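Local coordinates for uncharacterized protein Ta0194 (Thermoplasma acidophilum DSM 1728, PDB 3BDI) that is uncharacterised but probably acts as a serine hydrolase of the alpha/beta hydrolase superfamily, on a substrate not yet known, at residues A[2-7]-A[18-23]; A[11-17]-A[70-76]; A[155-161]-A[183-187]; A[177-181]-A[199-203]. All coordinates share one frame; numbering follows the deposited sequence.

How the contacts relate
Contacts 1 and 2 share strand 14-21 at one margin of the mixed sheet, whereas contacts 3 and 4 gather at the other end, round strand 177-181. Centres of contacts 2 and 4 lie about 32 Å apart, on opposite sides of the chain's centre. None is wholly core: each mixes buried and more exposed residues. Contact 1 pairs two strands with backbone bonds and charged side chains; contact 2 ties a loop to the same hairpin mostly through hydroxyls. Contact 4 sets a helix against the far edge strand with a salt-bridge network. Contact 3, touching contact 4 where Ser156 packs on Ile180 and its N probably hydrogen-bonds to Val181 O, brings together the acid and histidine of a probable catalytic triad.

Contact 1: residues A[2-7]-A[18-23]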
loop_
_atom_site.group_PDB
_atom_site.type_symbol
_atom_site.label_atom_id
_atom_site.label_comp_id
_atom_site.label_asym_id
_atom_site.label_seq_id
_atom_site.Cartn_x
_atom_site.Cartn_y
_atom_site.Cartn_z
HETATM N N MSE A 2 -9.848 -14.159 15.710
HETATM C CA MSE A 2 -9.293 -13.544 14.464
HETATM C C MSE A 2 -8.976 -14.600 13.406
HETATM O O MSE A 2 -8.378 -15.642 13.693
HETATM C CB MSE A 2 -8.104 -12.601 14.660
HETATM C CG MSE A 2 -8.368 -11.352 15.585
HETATM SE SE MSE A 2 -9.934 -10.184 15.342
HETATM C CE MSE A 2 -9.550 -9.618 13.544
ATOM N N ALA A 3 -9.416 -14.333 12.177
ATOM C CA ALA A 3 -9.289 -15.277 11.065
ATOM C C ALA A 3 -8.735 -14.563 9.860
ATOM O O ALA A 3 -9.163 -13.441 9.583
ATOM C CB ALA A 3 -10.646 -15.812 10.695
ATOM N N LEU A 4 -7.807 -15.202 9.158
ATOM C CA LEU A 4 -7.388 -14.662 7.849
ATOM C C LEU A 4 -8.299 -15.275 6.800
ATOM O O LEU A 4 -8.215 -16.466 6.518
ATOM C CB LEU A 4 -5.949 -14.979 7.539
ATOM C CG LEU A 4 -5.545 -14.450 6.134
ATOM C CD1 LEU A 4 -5.297 -12.975 6.200
ATOM C CD2 LEU A 4 -4.349 -15.222 5.677
ATOM N N GLN A 5 -9.145 -14.426 6.212
ATOM C CA GLN A 5 -10.125 -14.827 5.214
ATOM C C GLN A 5 -9.512 -14.597 3.849
ATOM O O GLN A 5 -8.928 -13.548 3.616
ATOM C CB GLN A 5 -11.392 -14.022 5.340
ATOM C CG GLN A 5 -12.177 -14.342 6.593
ATOM C CD GLN A 5 -13.405 -13.482 6.678
ATOM O OE1 GLN A 5 -14.412 -13.710 5.952
ATOM N NE2 GLN A 5 -13.338 -12.478 7.497
ATOM N N GLU A 6 -9.648 -15.577 2.995
ATOM C CA GLU A 6 -9.150 -15.491 1.607
ATOM C C GLU A 6 -10.362 -15.741 0.715
ATOM O O GLU A 6 -11.091 -16.714 0.908
ATOM C CB GLU A 6 -8.039 -16.479 1.353
ATOM C CG GLU A 6 -6.841 -16.275 2.246
ATOM C CD GLU A 6 -5.748 -17.291 2.057
ATOM O OE1 GLU A 6 -6.059 -18.504 2.079
ATOM O OE2 GLU A 6 -4.567 -16.925 1.912
ATOM N N GLU A 7 -10.641 -14.848 -0.216
ATOM C CA GLU A 7 -11.902 -14.889 -0.943
ATOM C C GLU A 7 -11.788 -14.072 -2.214
ATOM O O GLU A 7 -10.828 -13.317 -2.425
ATOM C CB GLU A 7 -13.029 -14.301 -0.095
ATOM C CG GLU A 7 -12.852 -12.835 0.225
ATOM C CD GLU A 7 -13.863 -12.253 1.225
ATOM O OE1 GLU A 7 -14.546 -13.039 1.926
ATOM O OE2 GLU A 7 -13.920 -11.009 1.335
ATOM N N GLN A 18 -8.730 -11.428 -2.680
ATOM C CA GLN A 18 -8.214 -10.697 -1.530
ATOM C C GLN A 18 -8.056 -11.541 -0.310
ATOM O O GLN A 18 -8.715 -12.570 -0.142
ATOM C CB GLN A 18 -9.108 -9.475 -1.189
ATOM C CG GLN A 18 -10.470 -9.833 -0.603
ATOM C CD GLN A 18 -11.285 -8.592 -0.200
ATOM O OE1 GLN A 18 -10.866 -7.465 -0.425
ATOM N NE2 GLN A 18 -12.491 -8.791 0.333
ATOM N N ARG A 19 -7.194 -11.069 0.560
ATOM C CA ARG A 19 -6.976 -11.606 1.910
ATOM C C ARG A 19 -7.303 -10.529 2.911
ATOM O O ARG A 19 -6.936 -9.381 2.722
ATOM C CB ARG A 19 -5.523 -12.022 2.058
ATOM C CG ARG A 19 -4.999 -12.820 0.864
ATOM C CD ARG A 19 -3.562 -13.204 1.043
ATOM N NE ARG A 19 -3.401 -14.327 1.970
ATOM C CZ ARG A 19 -2.291 -14.548 2.678
ATOM N NH1 ARG A 19 -1.313 -13.652 2.685
ATOM N NH2 ARG A 19 -2.215 -15.632 3.449
ATOM N N LYS A 20 -8.025 -10.897 3.984
ATOM C CA LYS A 20 -8.399 -9.871 4.953
ATOM C C LYS A 20 -8.464 -10.435 6.352
ATOM O O LYS A 20 -8.722 -11.597 6.502
ATOM C CB LYS A 20 -9.734 -9.211 4.594
ATOM C CG LYS A 20 -10.916 -10.128 4.727
ATOM C CD LYS A 20 -12.186 -9.481 4.209
ATOM C CE LYS A 20 -13.415 -10.337 4.496
ATOM N NZ LYS A 20 -14.663 -9.857 3.793
HETATM N N MSE A 21 -8.195 -9.576 7.327
HETATM C CA MSE A 21 -8.385 -9.898 8.745
HETATM C C MSE A 21 -9.117 -8.724 9.384
HETATM O O MSE A 21 -8.568 -7.666 9.551
HETATM C CB MSE A 21 -7.040 -10.132 9.389
HETATM C CG MSE A 21 -7.143 -10.587 10.850
HETATM SE SE MSE A 21 -5.506 -11.193 11.685
HETATM C CE MSE A 21 -5.355 -12.957 10.958
ATOM N N VAL A 22 -10.388 -8.952 9.661
ATOM C CA VAL A 22 -11.223 -7.829 10.082
ATOM C C VAL A 22 -12.157 -8.230 11.237
ATOM O O VAL A 22 -12.486 -9.396 11.394
ATOM C CB VAL A 22 -12.076 -7.325 8.888
ATOM C CG1 VAL A 22 -11.171 -6.943 7.670
ATOM C CG2 VAL A 22 -13.039 -8.361 8.490
ATOM N N THR A 23 -12.602 -7.229 11.972
ATOM C CA THR A 23 -13.685 -7.398 12.941
ATOM C C THR A 23 -14.524 -6.122 12.890
ATOM O O THR A 23 -13.979 -5.037 12.709
ATOM C CB THR A 23 -13.123 -7.707 14.341
ATOM O OG1 THR A 23 -14.217 -7.953 15.239
ATOM C CG2 THR A 23 -12.241 -6.567 14.869
HETATM O O HOH W 1 -11.374 -11.849 9.283
HETATM O O HOH W 2 -10.976 -11.869 12.129
HETATM O O HOH W 3 -16.463 -11.282 5.543
#
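Glu7 OE2 takes two donors from segment 18-23: Gln18 NE2 at 2.8 Å and Lys20 NZ, also at 2.8 Å, the latter a salt bridge. The amide donor comes to the anti lone pair, with the Glu7 carboxylate and Gln18 amide only 20° apart, while the ammonium meets the same oxygen on its syn side, somewhat out of the carboxylate plane. Lys20 reaches there on an extended chain that crosses Glu7 and passes Gln5, whose NE2 lies 3.7 Å from Lys20 CE. On the opposite face of the sheet from Gln5, Glu7, Gln18 and Lys20, Glu6 and Arg19 run alongside each other. Glu6 OE2 receives Arg19 NE at 2.8 Å through its anti lone pair, and a weak bond from Arg19 NH2; the bend at chi3 of Arg19 (77°) turns the guanidinium edge back toward this oxygen.

The backbone fixes these pairings. Gln5 and Lys20 exchange two bonds as an antiparallel hydrogen-bonded pair, as do Glu7 and Gln18, and Glu6 faces Arg19 as the non-hydrogen-bonded pair between them. Past the regular ladder, water takes over: water 2 accepts from Ala3 N and probably donates to Val22 O. Selenomethionines Met2 and Met21 cover this end, Met2 CE lying 3.7 Å from Met21 CG, and Met21 CE packs against Leu4 CB.

Farther out, Gln18 bonds Tyr93 and Asn97, and Arg19 forms a second salt bridge to Asp44. Helix 48-53 lies against the hairpin through Phe49, which touches Leu4 and Arg19, and strand 57-62 bonds the backbones of Arg19 and Met21.

Contact 2: residues A[11-17]-A[70-76]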
loop_
_atom_site.group_PDB
_atom_site.type_symbol
_atom_site.label_atom_id
_atom_site.label_comp_id
_atom_site.label_asym_id
_atom_site.label_seq_id
_atom_site.Cartn_x
_atom_site.Cartn_y
_atom_site.Cartn_z
ATOM N N VAL A 11 -15.270 -6.350 -7.986
ATOM C CA VAL A 11 -15.029 -4.918 -8.010
ATOM C C VAL A 11 -15.460 -4.424 -9.389
ATOM O O VAL A 11 -14.735 -4.509 -10.380
ATOM C CB VAL A 11 -13.560 -4.557 -7.663
ATOM C CG1 VAL A 11 -13.418 -3.023 -7.577
ATOM C CG2 VAL A 11 -13.154 -5.232 -6.338
ATOM N N ASN A 12 -16.697 -3.943 -9.478
ATOM C CA ASN A 12 -17.274 -3.433 -10.723
ATOM C C ASN A 12 -17.016 -4.309 -11.919
ATOM O O ASN A 12 -16.694 -3.830 -12.995
ATOM C CB ASN A 12 -16.854 -1.988 -10.977
ATOM C CG ASN A 12 -17.435 -1.056 -9.960
ATOM O OD1 ASN A 12 -18.644 -1.101 -9.691
ATOM N ND2 ASN A 12 -16.612 -0.237 -9.361
ATOM N N GLY A 13 -17.199 -5.606 -11.737
ATOM C CA GLY A 13 -17.142 -6.543 -12.853
ATOM C C GLY A 13 -15.820 -7.299 -12.977
ATOM O O GLY A 13 -15.701 -8.206 -13.795
ATOM N N THR A 14 -14.851 -6.944 -12.145
ATOM C CA THR A 14 -13.555 -7.634 -12.131
ATOM C C THR A 14 -13.470 -8.509 -10.904
ATOM O O THR A 14 -13.660 -8.016 -9.769
ATOM C CB THR A 14 -12.409 -6.621 -12.157
ATOM O OG1 THR A 14 -12.460 -5.917 -13.397
ATOM C CG2 THR A 14 -11.024 -7.316 -12.056
ATOM N N ARG A 15 -13.149 -9.783 -11.115
ATOM C CA ARG A 15 -13.018 -10.750 -10.042
ATOM C C ARG A 15 -11.658 -10.669 -9.339
ATOM O O ARG A 15 -10.644 -11.116 -9.872
ATOM C CB ARG A 15 -13.285 -12.160 -10.574
ATOM C CG ARG A 15 -13.369 -13.274 -9.540
ATOM C CD ARG A 15 -13.563 -14.567 -10.208
ATOM N NE ARG A 15 -13.751 -15.711 -9.325
ATOM C CZ ARG A 15 -12.813 -16.605 -9.029
ATOM N NH1 ARG A 15 -11.583 -16.506 -9.459
ATOM N NH2 ARG A 15 -13.154 -17.631 -8.243
ATOM N N VAL A 16 -11.651 -10.088 -8.150
ATOM C CA VAL A 16 -10.458 -9.753 -7.403
ATOM C C VAL A 16 -10.272 -10.742 -6.267
ATOM O O VAL A 16 -11.190 -10.944 -5.475
ATOM C CB VAL A 16 -10.592 -8.319 -6.849
ATOM C CG1 VAL A 16 -9.430 -7.961 -5.938
ATOM C CG2 VAL A 16 -10.665 -7.359 -8.016
ATOM N N PHE A 17 -9.093 -11.339 -6.173
ATOM C CA PHE A 17 -8.713 -12.113 -5.002
ATOM C C PHE A 17 -8.264 -11.170 -3.902
ATOM O O PHE A 17 -7.521 -10.230 -4.138
ATOM C CB PHE A 17 -7.553 -13.052 -5.329
ATOM C CG PHE A 17 -7.045 -13.833 -4.139
ATOM C CD1 PHE A 17 -7.820 -14.836 -3.606
ATOM C CD2 PHE A 17 -5.794 -13.582 -3.568
ATOM C CE1 PHE A 17 -7.403 -15.530 -2.508
ATOM C CE2 PHE A 17 -5.345 -14.283 -2.479
ATOM C CZ PHE A 17 -6.160 -15.302 -1.956
ATOM N N SER A 70 -6.072 -12.547 -9.483
ATOM C CA SER A 70 -7.142 -11.652 -9.915
ATOM C C SER A 70 -7.277 -11.648 -11.433
ATOM O O SER A 70 -6.302 -11.725 -12.188
ATOM C CB SER A 70 -6.897 -10.231 -9.415
ATOM O OG SER A 70 -7.076 -10.192 -8.006
ATOM N N ALA A 71 -8.495 -11.447 -11.895
ATOM C CA ALA A 71 -8.736 -11.391 -13.326
ATOM C C ALA A 71 -8.088 -10.174 -13.923
ATOM O O ALA A 71 -7.938 -9.135 -13.239
ATOM C CB ALA A 71 -10.270 -11.368 -13.571
ATOM N N SER A 72 -7.755 -10.283 -15.219
ATOM C CA SER A 72 -7.432 -9.100 -15.991
ATOM C C SER A 72 -8.619 -8.149 -16.031
ATOM O O SER A 72 -9.753 -8.528 -15.792
ATOM C CB SER A 72 -7.110 -9.525 -17.401
ATOM O OG SER A 72 -5.933 -10.346 -17.433
ATOM N N SER A 73 -8.376 -6.886 -16.330
ATOM C CA SER A 73 -9.446 -5.873 -16.225
ATOM C C SER A 73 -9.266 -4.761 -17.252
ATOM O O SER A 73 -8.214 -4.107 -17.281
ATOM C CB SER A 73 -9.474 -5.257 -14.850
ATOM O OG SER A 73 -10.503 -4.261 -14.778
ATOM N N GLU A 74 -10.293 -4.480 -18.051
ATOM C CA GLU A 74 -10.247 -3.319 -18.916
ATOM C C GLU A 74 -10.304 -2.041 -18.125
ATOM O O GLU A 74 -9.595 -1.097 -18.466
ATOM C CB GLU A 74 -11.394 -3.330 -19.934
ATOM C CG GLU A 74 -11.281 -4.470 -20.925
ATOM C CD GLU A 74 -12.473 -4.614 -21.818
ATOM O OE1 GLU A 74 -12.985 -3.600 -22.313
ATOM O OE2 GLU A 74 -12.931 -5.762 -22.024
ATOM N N LYS A 75 -11.162 -1.983 -17.112
ATOM C CA LYS A 75 -11.348 -0.758 -16.326
ATOM C C LYS A 75 -10.103 -0.386 -15.486
ATOM O O LYS A 75 -9.748 0.814 -15.327
ATOM C CB LYS A 75 -12.555 -0.970 -15.392
ATOM C CG LYS A 75 -12.946 0.204 -14.528
ATOM C CD LYS A 75 -14.250 -0.065 -13.786
ATOM C CE LYS A 75 -14.611 1.114 -12.907
ATOM N NZ LYS A 75 -15.155 2.270 -13.729
ATOM N N TYR A 76 -9.452 -1.405 -14.911
ATOM C CA TYR A 76 -8.393 -1.197 -13.918
ATOM C C TYR A 76 -7.033 -1.606 -14.385
ATOM O O TYR A 76 -6.054 -1.394 -13.668
ATOM C CB TYR A 76 -8.735 -1.980 -12.643
ATOM C CG TYR A 76 -10.068 -1.579 -12.014
ATOM C CD1 TYR A 76 -10.316 -0.262 -11.630
ATOM C CD2 TYR A 76 -11.067 -2.539 -11.749
ATOM C CE1 TYR A 76 -11.526 0.089 -11.069
ATOM C CE2 TYR A 76 -12.270 -2.183 -11.189
ATOM C CZ TYR A 76 -12.484 -0.883 -10.814
ATOM O OH TYR A 76 -13.702 -0.559 -10.224
HETATM O O HOH W 4 -12.364 -7.791 -15.556
#
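Thr14 OG1 and Ser73 OG share a hydrogen bond of 2.9 Å, in which either hydroxyl could be the donor. The rotamer of Ser73, with OG anti to the backbone N (chi1 179°), also lets that oxygen accept from Tyr76 N at 3.0 Å, an ST motif that ties the loop back on itself. Thr14 CG2 turns to the Ala71 carbonyl and Ser73 CB, so both branches of the threonine are in use.

The tightly packed part includes, besides the buried Thr14, the buried residues Ser70 and Tyr76. Phe17 N donates to Ser70 OG over 3.0 Å, and Ala71 N donates to Arg15 O almost straight, at 175°. Ser70 OG is bonded in addition to Asp63 O, which places the hydroxyl between the strand and the preceding chain. The Tyr76 ring offers its edge to the Val11 carbonyl: CE2 is 3.5 Å from Val11 O, and Val11 CG1 packs on the same ring atom. Tyr76 OH accepts from Asn12 ND2 at 3.1 Å, the oxygen lying in the amide plane, and bonds Asp92 of helix 83-96 as well.

The outer side is looser. Asn12 and Lys75 are exposed and approach only at 4.3 Å, between Asn12 CB and Lys75 CD, and water 4 bridges Thr14 OG1 to Ser72 O.

Val11 to Thr14 make a type I' turn, closed by two backbone bonds, the tight reversal of a two-residue beta hairpin. The arrangement thus joins that hairpin tip, at the margin of the alpha/beta hydrolase sheet, to the loop between strand 57-62 and helix 83-96.

Contact 3: residues A[155-161]-A[183-187]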
loop_
_atom_site.group_PDB
_atom_site.type_symbol
_atom_site.label_atom_id
_atom_site.label_comp_id
_atom_site.label_asym_id
_atom_site.label_seq_id
_atom_site.Cartn_x
_atom_site.Cartn_y
_atom_site.Cartn_z
ATOM N N GLY A 155 14.969 0.269 1.448
ATOM C CA GLY A 155 16.144 -0.515 1.798
ATOM C C GLY A 155 17.434 0.193 1.426
ATOM O O GLY A 155 17.498 0.828 0.386
ATOM N N SER A 156 18.458 0.042 2.246
ATOM C CA SER A 156 19.748 0.737 2.052
ATOM C C SER A 156 20.451 0.275 0.802
ATOM O O SER A 156 21.253 1.023 0.239
ATOM C CB SER A 156 20.662 0.523 3.258
ATOM O OG SER A 156 21.080 -0.809 3.386
ATOM N N LYS A 157 20.106 -0.913 0.329
ATOM C CA LYS A 157 20.736 -1.516 -0.863
ATOM C C LYS A 157 19.823 -1.460 -2.094
ATOM O O LYS A 157 20.036 -2.190 -3.074
ATOM C CB LYS A 157 21.140 -2.981 -0.583
ATOM C CG LYS A 157 22.009 -3.141 0.623
ATOM C CD LYS A 157 22.258 -4.611 0.953
ATOM C CE LYS A 157 23.456 -5.166 0.297
ATOM N NZ LYS A 157 24.019 -6.278 1.159
ATOM N N ASP A 158 18.768 -0.657 -2.055
ATOM C CA ASP A 158 17.841 -0.574 -3.180
ATOM C C ASP A 158 18.465 0.156 -4.364
ATOM O O ASP A 158 18.760 1.360 -4.276
ATOM C CB ASP A 158 16.568 0.132 -2.707
ATOM C CG ASP A 158 15.417 0.073 -3.704
ATOM O OD1 ASP A 158 15.618 -0.260 -4.916
ATOM O OD2 ASP A 158 14.300 0.436 -3.298
ATOM N N HIS A 159 18.647 -0.571 -5.449
ATOM C CA HIS A 159 19.075 0.001 -6.729
ATOM C C HIS A 159 17.997 -0.102 -7.797
ATOM O O HIS A 159 18.281 0.119 -8.981
ATOM C CB HIS A 159 20.358 -0.696 -7.204
ATOM C CG HIS A 159 21.489 -0.634 -6.221
ATOM N ND1 HIS A 159 22.156 0.538 -5.921
ATOM C CD2 HIS A 159 22.062 -1.597 -5.458
ATOM C CE1 HIS A 159 23.083 0.292 -5.012
ATOM N NE2 HIS A 159 23.055 -0.996 -4.720
ATOM N N VAL A 160 16.775 -0.481 -7.404
ATOM C CA VAL A 160 15.636 -0.549 -8.325
ATOM C C VAL A 160 14.962 0.812 -8.445
ATOM O O VAL A 160 14.659 1.308 -9.564
ATOM C CB VAL A 160 14.624 -1.625 -7.864
ATOM C CG1 VAL A 160 13.313 -1.603 -8.706
ATOM C CG2 VAL A 160 15.291 -3.007 -7.894
ATOM N N VAL A 161 14.662 1.398 -7.297
ATOM C CA VAL A 161 14.176 2.756 -7.228
ATOM C C VAL A 161 15.218 3.499 -6.407
ATOM O O VAL A 161 15.384 3.263 -5.215
ATOM C CB VAL A 161 12.752 2.890 -6.608
ATOM C CG1 VAL A 161 12.341 4.360 -6.497
ATOM C CG2 VAL A 161 11.707 2.099 -7.393
ATOM N N GLY A 183 20.601 -3.233 5.234
ATOM C CA GLY A 183 20.718 -4.619 4.884
ATOM C C GLY A 183 19.645 -5.181 3.997
ATOM O O GLY A 183 19.631 -6.360 3.730
ATOM N N SER A 184 18.759 -4.320 3.499
ATOM C CA SER A 184 17.664 -4.704 2.603
ATOM C C SER A 184 17.809 -4.044 1.253
ATOM O O SER A 184 18.193 -2.885 1.161
ATOM C CB SER A 184 16.337 -4.278 3.193
ATOM O OG SER A 184 15.269 -4.570 2.279
ATOM N N GLY A 185 17.503 -4.769 0.191
ATOM C CA GLY A 185 17.225 -4.163 -1.136
ATOM C C GLY A 185 15.780 -3.694 -1.247
ATOM O O GLY A 185 15.155 -3.324 -0.256
ATOM N N HIS A 186 15.235 -3.748 -2.449
ATOM C CA HIS A 186 13.990 -3.108 -2.766
ATOM C C HIS A 186 12.765 -3.632 -1.941
ATOM O O HIS A 186 12.077 -2.735 -1.385
ATOM C CB HIS A 186 13.854 -3.105 -4.295
ATOM C CG HIS A 186 12.664 -2.392 -4.842
ATOM N ND1 HIS A 186 12.462 -1.034 -4.701
ATOM C CD2 HIS A 186 11.641 -2.853 -5.592
ATOM C CE1 HIS A 186 11.317 -0.710 -5.293
ATOM N NE2 HIS A 186 10.819 -1.791 -5.859
ATOM N N PRO A 187 12.461 -4.965 -1.831
ATOM C CA PRO A 187 11.309 -5.563 -1.047
ATOM C C PRO A 187 11.573 -5.769 0.476
ATOM O O PRO A 187 11.887 -6.857 1.001
ATOM C CB PRO A 187 11.102 -6.916 -1.706
ATOM C CG PRO A 187 12.329 -7.249 -2.221
ATOM C CD PRO A 187 13.125 -6.031 -2.574
HETATM O O HOH W 5 13.433 -0.146 -0.813
#
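Asp158 and His186 meet as the acid and base of what is probably the Ser-His-Asp catalytic triad of an alpha/beta hydrolase, His186 NE2 being bonded to Ser108 on a sequence that fits a nucleophile elbow. Their hydrogen bond runs from His186 ND1 to Asp158 OD2 at 2.7 Å and 169°. The carboxylate oxygen lies in the plane of the imidazole ring and is approached on its syn side but well out of the carboxylate plane, the two planes standing 61° apart.

Further hydrogen bonds hold the acid. Asp158 OD1 accepts from the backbone N atoms of Val160 and Val161, at 2.8 and 3.1 Å, an Asx turn and motif that curls the loop round the carboxylate. OD2 receives water 5 too, which accepts from Gly155 N and donates to His186 O.

Backbone-centred bonds join the two loops beyond the triad. Lys157 N, inside the type I turn from Gly155 to Asp158, donates to Ser184 O at 2.9 Å, and Gly183 N reaches Ser156 OG. At Gly155 the backbones crowd together: its C is 3.2 Å from Ser184 O.

Apolar contacts cover the imidazole, which its bonds to Asp158 and Ser108 orient. Val161 CG2 lies 3.5 Å from His186 CE1, and Val160 CG1 makes a CH-pi contact, 3.8 Å from the ring centroid and 11° off its normal.

Contact 4: residues A[177-181]-A[199-203]; sequences RLEIV and ITVDF
With its CG anti to the backbone N (chi1 167°) and the chain extended to NE, Arg177 carries its guanidinium from the strand to the helix, where Asp202 meets it. Arg177 NH1 lies 2.7 Å from Asp202 OD2, a salt bridge on the anti lone pair, though the oxygen is tilted out of the guanidinium plane, and NH2 adds a weak bond to the same oxygen. The side chains cross at about a right angle, the two planes being 79° apart.

Glu179 holds the other edge in the conformer given here; a second one is deposited. In this copy its bent chain brings OE2 into the guanidinium plane, where Arg177 NE and NH2 grip it side-on at 2.9 and 3.0 Å, respectively. Both donors come from the same face of the Glu179 carboxylate, and the three residues then form a salt-bridge network. The guanidinium would probably favour the ionised form of both acids.

Strand 177-181 is the last strand of the sheet in this alpha/beta hydrolase fold, and helix 193-205 packs nearly antiparallel to it: the short-segment axes run at 165° to each other and come within 11.1 Å. Over one face of the guanidinium lies Ile199 O, already bonded to Phe203 N within the helix.

Ile199 supplies the apolar part. Its CG2 rests 3.7 Å from Glu179 CG in the same conformer, and its CD1 is as close to Val181 CG2, the Val181 and Ile199 side chains lying alongside with reversed directions. The backbones of Arg177, Glu179 and Val181 hydrogen-bond to strand 150-155, whose Leu151 also touches Thr200.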
loop_
_atom_site.group_PDB
_atom_site.type_symbol
_atom_site.label_atom_id
_atom_site.label_comp_id
_atom_site.label_asym_id
_atom_site.label_seq_id
_atom_site.Cartn_x
_atom_site.Cartn_y
_atom_site.Cartn_z
ATOM N N ARG A 177 7.766 10.745 7.230
ATOM C CA ARG A 177 8.784 10.024 8.059
ATOM C C ARG A 177 9.547 9.134 7.008
ATOM O O ARG A 177 8.922 8.309 6.384
ATOM C CB ARG A 177 8.095 9.135 9.155
ATOM C CG ARG A 177 9.003 8.124 9.856
ATOM C CD ARG A 177 8.325 7.549 11.143
ATOM N NE ARG A 177 9.149 6.491 11.693
ATOM C CZ ARG A 177 8.664 5.635 12.626
ATOM N NH1 ARG A 177 7.429 5.796 13.140
ATOM N NH2 ARG A 177 9.449 4.725 13.164
ATOM N N LEU A 178 10.844 9.376 6.757
ATOM C CA LEU A 178 11.695 8.469 5.919
ATOM C C LEU A 178 12.495 7.535 6.799
ATOM O O LEU A 178 13.220 7.970 7.701
ATOM C CB LEU A 178 12.682 9.240 5.045
ATOM C CG LEU A 178 13.685 8.438 4.205
ATOM C CD1 LEU A 178 12.911 7.477 3.266
ATOM C CD2 LEU A 178 14.640 9.361 3.447
ATOM N N GLU A 179 12.372 6.254 6.542
ATOM C CA GLU A 179 13.198 5.277 7.216
ATOM C C GLU A 179 13.968 4.387 6.235
ATOM O O GLU A 179 13.378 3.760 5.457
ATOM C CB GLU A 179 12.363 4.416 8.122
ATOM C CG GLU A 179 11.431 5.221 9.154
ATOM C CD GLU A 179 12.030 5.968 10.410
ATOM O OE1 GLU A 179 12.412 7.158 10.424
ATOM O OE2 GLU A 179 11.840 5.472 11.453
ATOM N N ILE A 180 15.294 4.359 6.337
ATOM C CA ILE A 180 16.097 3.546 5.458
ATOM C C ILE A 180 16.548 2.339 6.288
ATOM O O ILE A 180 17.214 2.478 7.322
ATOM C CB ILE A 180 17.304 4.356 4.836
ATOM C CG1 ILE A 180 16.822 5.555 3.988
ATOM C CG2 ILE A 180 18.122 3.458 3.955
ATOM C CD1 ILE A 180 17.928 6.527 3.539
ATOM N N VAL A 181 16.150 1.145 5.838
ATOM C CA VAL A 181 16.382 -0.098 6.545
ATOM C C VAL A 181 17.684 -0.723 6.052
ATOM O O VAL A 181 17.805 -1.094 4.890
ATOM C CB VAL A 181 15.181 -1.043 6.343
ATOM C CG1 VAL A 181 15.411 -2.397 7.036
ATOM C CG2 VAL A 181 13.894 -0.392 6.821
ATOM N N ILE A 199 8.971 -0.700 12.365
ATOM C CA ILE A 199 8.849 0.667 11.873
ATOM C C ILE A 199 7.393 0.975 11.482
ATOM O O ILE A 199 6.846 2.044 11.819
ATOM C CB ILE A 199 9.785 0.922 10.672
ATOM C CG1 ILE A 199 11.247 0.909 11.118
ATOM C CG2 ILE A 199 9.414 2.242 9.932
ATOM C CD1 ILE A 199 12.152 0.615 9.916
ATOM N N THR A 200 6.722 0.069 10.748
ATOM C CA THR A 200 5.372 0.346 10.296
ATOM C C THR A 200 4.368 0.323 11.442
ATOM O O THR A 200 3.478 1.149 11.495
ATOM C CB THR A 200 4.906 -0.547 9.141
ATOM O OG1 THR A 200 4.973 -1.937 9.537
ATOM C CG2 THR A 200 5.711 -0.237 7.832
ATOM N N VAL A 201 4.525 -0.584 12.398
ATOM C CA VAL A 201 3.679 -0.591 13.575
ATOM C C VAL A 201 3.857 0.705 14.380
ATOM O O VAL A 201 2.882 1.283 14.868
ATOM C CB VAL A 201 3.918 -1.850 14.440
ATOM C CG1 VAL A 201 3.297 -1.709 15.849
ATOM C CG2 VAL A 201 3.364 -3.090 13.728
ATOM N N ASP A 202 5.102 1.147 14.552
ATOM C CA ASP A 202 5.324 2.377 15.296
ATOM C C ASP A 202 4.627 3.572 14.603
ATOM O O ASP A 202 3.969 4.398 15.256
ATOM C CB ASP A 202 6.801 2.634 15.412
ATOM C CG ASP A 202 7.095 3.804 16.243
ATOM O OD1 ASP A 202 6.958 3.719 17.497
ATOM O OD2 ASP A 202 7.399 4.817 15.636
ATOM N N PHE A 203 4.753 3.687 13.273
ATOM C CA PHE A 203 4.075 4.713 12.538
ATOM C C PHE A 203 2.566 4.675 12.720
ATOM O O PHE A 203 1.913 5.672 12.969
ATOM C CB PHE A 203 4.440 4.593 11.045
ATOM C CG PHE A 203 3.662 5.509 10.139
ATOM C CD1 PHE A 203 3.970 6.853 10.027
ATOM C CD2 PHE A 203 2.636 5.037 9.345
ATOM C CE1 PHE A 203 3.240 7.652 9.207
ATOM C CE2 PHE A 203 1.932 5.854 8.515
ATOM C CZ PHE A 203 2.245 7.160 8.453
#